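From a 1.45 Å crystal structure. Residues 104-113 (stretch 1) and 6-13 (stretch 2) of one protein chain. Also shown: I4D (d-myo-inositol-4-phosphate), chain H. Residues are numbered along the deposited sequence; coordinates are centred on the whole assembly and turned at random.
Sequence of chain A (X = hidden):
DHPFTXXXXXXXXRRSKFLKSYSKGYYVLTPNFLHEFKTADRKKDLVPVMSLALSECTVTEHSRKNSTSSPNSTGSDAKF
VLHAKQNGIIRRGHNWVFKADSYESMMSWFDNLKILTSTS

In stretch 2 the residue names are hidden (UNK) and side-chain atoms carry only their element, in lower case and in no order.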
# COMPACT_ATOMS: atom_id res chain seq x y z
N GLU A 104 13.29 -19.47 5.16
CA GLU A 104 12.90 -18.76 3.95
C GLU A 104 11.60 -17.97 4.15
O GLU A 104 11.49 -16.82 3.70
CB GLU A 104 12.75 -19.73 2.78
CG GLU A 104 13.88 -20.76 2.67
CD GLU A 104 13.58 -22.05 3.43
OE1 GLU A 104 12.79 -22.87 2.92
OE2 GLU A 104 14.14 -22.25 4.53
N SER A 105 10.63 -18.57 4.82
CA SER A 105 9.37 -17.89 5.08
C SER A 105 9.62 -16.72 6.02
O SER A 105 9.08 -15.62 5.83
CB SER A 105 8.35 -18.84 5.71
OG SER A 105 7.17 -18.14 6.05
N MET A 106 10.43 -16.96 7.05
CA MET A 106 10.77 -15.90 7.98
C MET A 106 11.39 -14.72 7.25
O MET A 106 11.06 -13.57 7.51
CB MET A 106 11.70 -16.43 9.08
CG MET A 106 12.24 -15.36 10.03
SD MET A 106 13.62 -14.42 9.37
CE MET A 106 14.92 -15.63 9.56
N MET A 107 12.29 -15.00 6.31
CA MET A 107 12.96 -13.92 5.62
C MET A 107 12.01 -13.16 4.70
O MET A 107 12.15 -11.95 4.52
CB MET A 107 14.19 -14.41 4.85
CG MET A 107 15.38 -14.75 5.75
SD MET A 107 15.94 -13.36 6.78
CE MET A 107 16.55 -12.21 5.54
N SER A 108 11.02 -13.85 4.14
CA SER A 108 9.99 -13.15 3.38
C SER A 108 9.22 -12.16 4.27
O SER A 108 9.00 -11.01 3.88
CB SER A 108 9.04 -14.15 2.71
OG SER A 108 8.00 -13.47 2.02
N TRP A 109 8.82 -12.60 5.46
CA TRP A 109 8.17 -11.70 6.41
C TRP A 109 9.10 -10.55 6.80
O TRP A 109 8.70 -9.39 6.81
CB TRP A 109 7.75 -12.46 7.66
CG TRP A 109 6.49 -13.26 7.49
CD1 TRP A 109 6.38 -14.61 7.31
CD2 TRP A 109 5.15 -12.74 7.47
NE1 TRP A 109 5.05 -14.96 7.19
CE2 TRP A 109 4.28 -13.84 7.30
CE3 TRP A 109 4.60 -11.46 7.62
CZ2 TRP A 109 2.89 -13.69 7.25
CZ3 TRP A 109 3.22 -11.32 7.57
CH2 TRP A 109 2.39 -12.42 7.38
N PHE A 110 10.34 -10.89 7.15
CA PHE A 110 11.30 -9.92 7.64
C PHE A 110 11.55 -8.85 6.59
O PHE A 110 11.47 -7.66 6.89
CB PHE A 110 12.62 -10.60 8.01
CG PHE A 110 13.64 -9.67 8.60
CD1 PHE A 110 13.68 -9.45 9.97
CD2 PHE A 110 14.54 -8.99 7.79
CE1 PHE A 110 14.61 -8.57 10.53
CE2 PHE A 110 15.47 -8.12 8.34
CZ PHE A 110 15.50 -7.91 9.71
N ASP A 111 11.81 -9.26 5.35
CA ASP A 111 12.13 -8.28 4.31
C ASP A 111 10.93 -7.43 3.89
O ASP A 111 11.06 -6.23 3.64
CB ASP A 111 12.76 -8.93 3.09
CG ASP A 111 14.14 -9.49 3.36
OD1 ASP A 111 14.83 -8.97 4.26
OD2 ASP A 111 14.52 -10.44 2.66
N ASN A 112 9.74 -8.05 3.83
CA ASN A 112 8.53 -7.29 3.54
C ASN A 112 8.23 -6.27 4.64
O ASN A 112 7.83 -5.14 4.35
CB ASN A 112 7.34 -8.23 3.31
CG ASN A 112 7.27 -8.72 1.87
OD1 ASN A 112 6.63 -8.10 1.03
ND2 ASN A 112 7.92 -9.84 1.59
N LEU A 113 8.47 -6.63 5.90
CA LEU A 113 8.26 -5.68 6.99
C LEU A 113 9.30 -4.57 6.95
O LEU A 113 8.98 -3.40 7.15
CB LEU A 113 8.33 -6.39 8.34
CG LEU A 113 7.03 -7.12 8.68
CD1 LEU A 113 7.25 -8.22 9.72
CD2 LEU A 113 5.96 -6.14 9.16
N UNK A 6 -3.52 -6.84 0.51
CA UNK A 6 -2.61 -7.67 1.28
C UNK A 6 -1.27 -7.69 0.57
O UNK A 6 -1.21 -7.91 -0.64
o UNK A 6 -2.06 -12.56 1.06
c UNK A 6 -2.16 -10.21 1.43
c UNK A 6 -3.18 -9.09 1.40
c UNK A 6 -2.78 -11.54 1.09
o UNK A 6 -4.00 -11.57 0.85
N UNK A 7 -0.20 -7.43 1.32
CA UNK A 7 1.16 -7.55 0.81
C UNK A 7 1.69 -8.94 1.09
O UNK A 7 2.40 -9.51 0.27
c UNK A 7 1.60 -5.09 1.21
c UNK A 7 2.09 -6.52 1.47
c UNK A 7 3.54 -6.73 1.01
c UNK A 7 1.22 -4.82 -0.22
N UNK A 8 1.32 -9.49 2.25
CA UNK A 8 1.68 -10.85 2.60
C UNK A 8 0.69 -11.37 3.62
O UNK A 8 0.18 -10.61 4.43
c UNK A 8 5.40 -13.91 4.04
c UNK A 8 4.99 -12.46 3.80
n UNK A 8 5.46 -14.73 2.79
c UNK A 8 3.09 -10.94 3.18
c UNK A 8 3.54 -12.38 3.37
N UNK A 9 0.40 -12.67 3.60
CA UNK A 9 -0.45 -13.24 4.63
C UNK A 9 0.02 -14.66 4.94
O UNK A 9 0.66 -15.33 4.11
o UNK A 9 -2.08 -14.10 3.07
c UNK A 9 -1.92 -13.26 4.20
N UNK A 10 -0.27 -15.11 6.15
CA UNK A 10 0.13 -16.45 6.53
C UNK A 10 0.13 -16.61 8.03
O UNK A 10 -0.05 -15.63 8.75
N UNK A 11 0.30 -17.84 8.49
CA UNK A 11 0.33 -18.11 9.92
C UNK A 11 1.70 -17.79 10.49
O UNK A 11 2.74 -18.09 9.88
c UNK A 11 -1.87 -20.39 8.70
c UNK A 11 -3.21 -20.70 8.46
c UNK A 11 -1.47 -19.93 9.95
c UNK A 11 -4.13 -20.54 9.46
c UNK A 11 -3.75 -20.07 10.71
c UNK A 11 -0.01 -19.58 10.20
c UNK A 11 -2.41 -19.76 10.94
N UNK A 12 1.69 -17.16 11.66
CA UNK A 12 2.91 -16.96 12.44
C UNK A 12 2.64 -17.34 13.88
O UNK A 12 1.51 -17.23 14.35
c UNK A 12 3.86 -14.92 11.09
c UNK A 12 3.35 -15.49 12.41
c UNK A 12 4.11 -13.44 11.23
c UNK A 12 5.12 -15.67 10.69
N UNK A 13 3.69 -17.76 14.58
CA UNK A 13 3.60 -17.97 16.01
C UNK A 13 4.27 -16.82 16.72
O UNK A 13 5.38 -16.43 16.37
c UNK A 13 3.57 -20.47 15.78
c UNK A 13 4.21 -21.77 16.18
o UNK A 13 5.20 -22.17 15.52
o UNK A 13 3.74 -22.38 17.16
c UNK A 13 4.26 -19.28 16.40
O5 I4D H . -6.81 -15.23 5.98
C5 I4D H . -6.54 -13.92 5.51
C6 I4D H . -6.29 -14.04 4.00
O6 I4D H . -6.51 -15.30 3.38
C4 I4D H . -7.60 -12.98 5.93
O4 I4D H . -7.80 -12.89 7.35
P4 I4D H . -9.07 -13.29 8.12
O43 I4D H . -9.84 -14.33 7.43
O42 I4D H . -9.86 -12.09 8.25
O41 I4D H . -8.78 -13.79 9.47
C3 I4D H . -7.58 -11.67 4.98
O3 I4D H . -8.48 -10.50 5.41
C2 I4D H . -7.03 -11.56 3.51
O2 I4D H . -6.59 -10.30 3.08
C1 I4D H . -6.22 -12.76 3.07
O1 I4D H . -5.80 -12.95 1.69
O HOH W 1 6.05 -17.42 3.57
O HOH W 2 3.73 -17.58 7.24

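Position 6 carries three carbons, the third bearing two oxygens, and lies out of reach of the helix formed by stretch 1. A carboxylate on a two-carbon stem identifies E6. It faces the ligand instead: I4D O1 donates a very short hydrogen bond of 2.4 Å to E6 OE1.

At position 7 there are four carbons, forked at the first, with one arm two carbons long. The CA-to-CB bond points toward the helix, but the end of the side chain leads away; contact is made by the one-carbon arm, whose carbon lies 3.4 Å from N112 OD1. This is the beta-branched I7.

Position 8, where the strand begins, has four carbons in an unbranched row ending in nitrogen; its CA-to-CB bond points toward the helix, and the row crosses one face of the W109 indole. The chain is that of K8. Extended through its first three torsions (t, t, t) and turned at the last (p), it sets K8 CE 3.3 Å from W109 NE1 and brings K8 NZ within 2.9 Å of S108 OG, to which it donates a hydrogen bond. K8 NZ also donates to water 1, at 2.9 Å, and that water lies 2.8 Å from S105 OG.

One carbon and one oxygen make up the side chain at position 9, whose CA-to-CB bond points away from the helix: S9. Its hydroxyl donates to the earlier carboxylate, S9 OG to E6 OE2 being 2.5 Å.

Position 10 has no side-chain atoms, and its backbone N meets the edge of the indole, 3.6 Å from W109 CZ2. It is G10. A CB here would lie 3.6 Å from W109 CZ2 and, at these backbone angles, would jam against the preceding carbonyl O, which by itself calls for glycine.

Position 11 shows one carbon and a six-carbon ring, its CA-to-CB bond pointing away from the helix: F11. Its backbone still takes part, since water 2 donates to F11 O and accepts from W109 NE1, both at 2.9 Å.

Position 12 has four carbons forked at the second; its CA-to-CB bond points toward the helix, and a terminal carbon lies 3.6 Å from W109 NE1. This is L12.

Position 13, three carbons with two oxygens on the third, is E13, beyond reach of the helix.

The contact centres on W109, whose indole is held between K8 on one face and L12 on the opposite face. Both make CH-pi contacts with the five-membered ring, and the ammonium adds a cation-pi interaction while its hydrogen bond to S108 ties strand to helix.

Stretch 2 6-13: EIKSGFLE
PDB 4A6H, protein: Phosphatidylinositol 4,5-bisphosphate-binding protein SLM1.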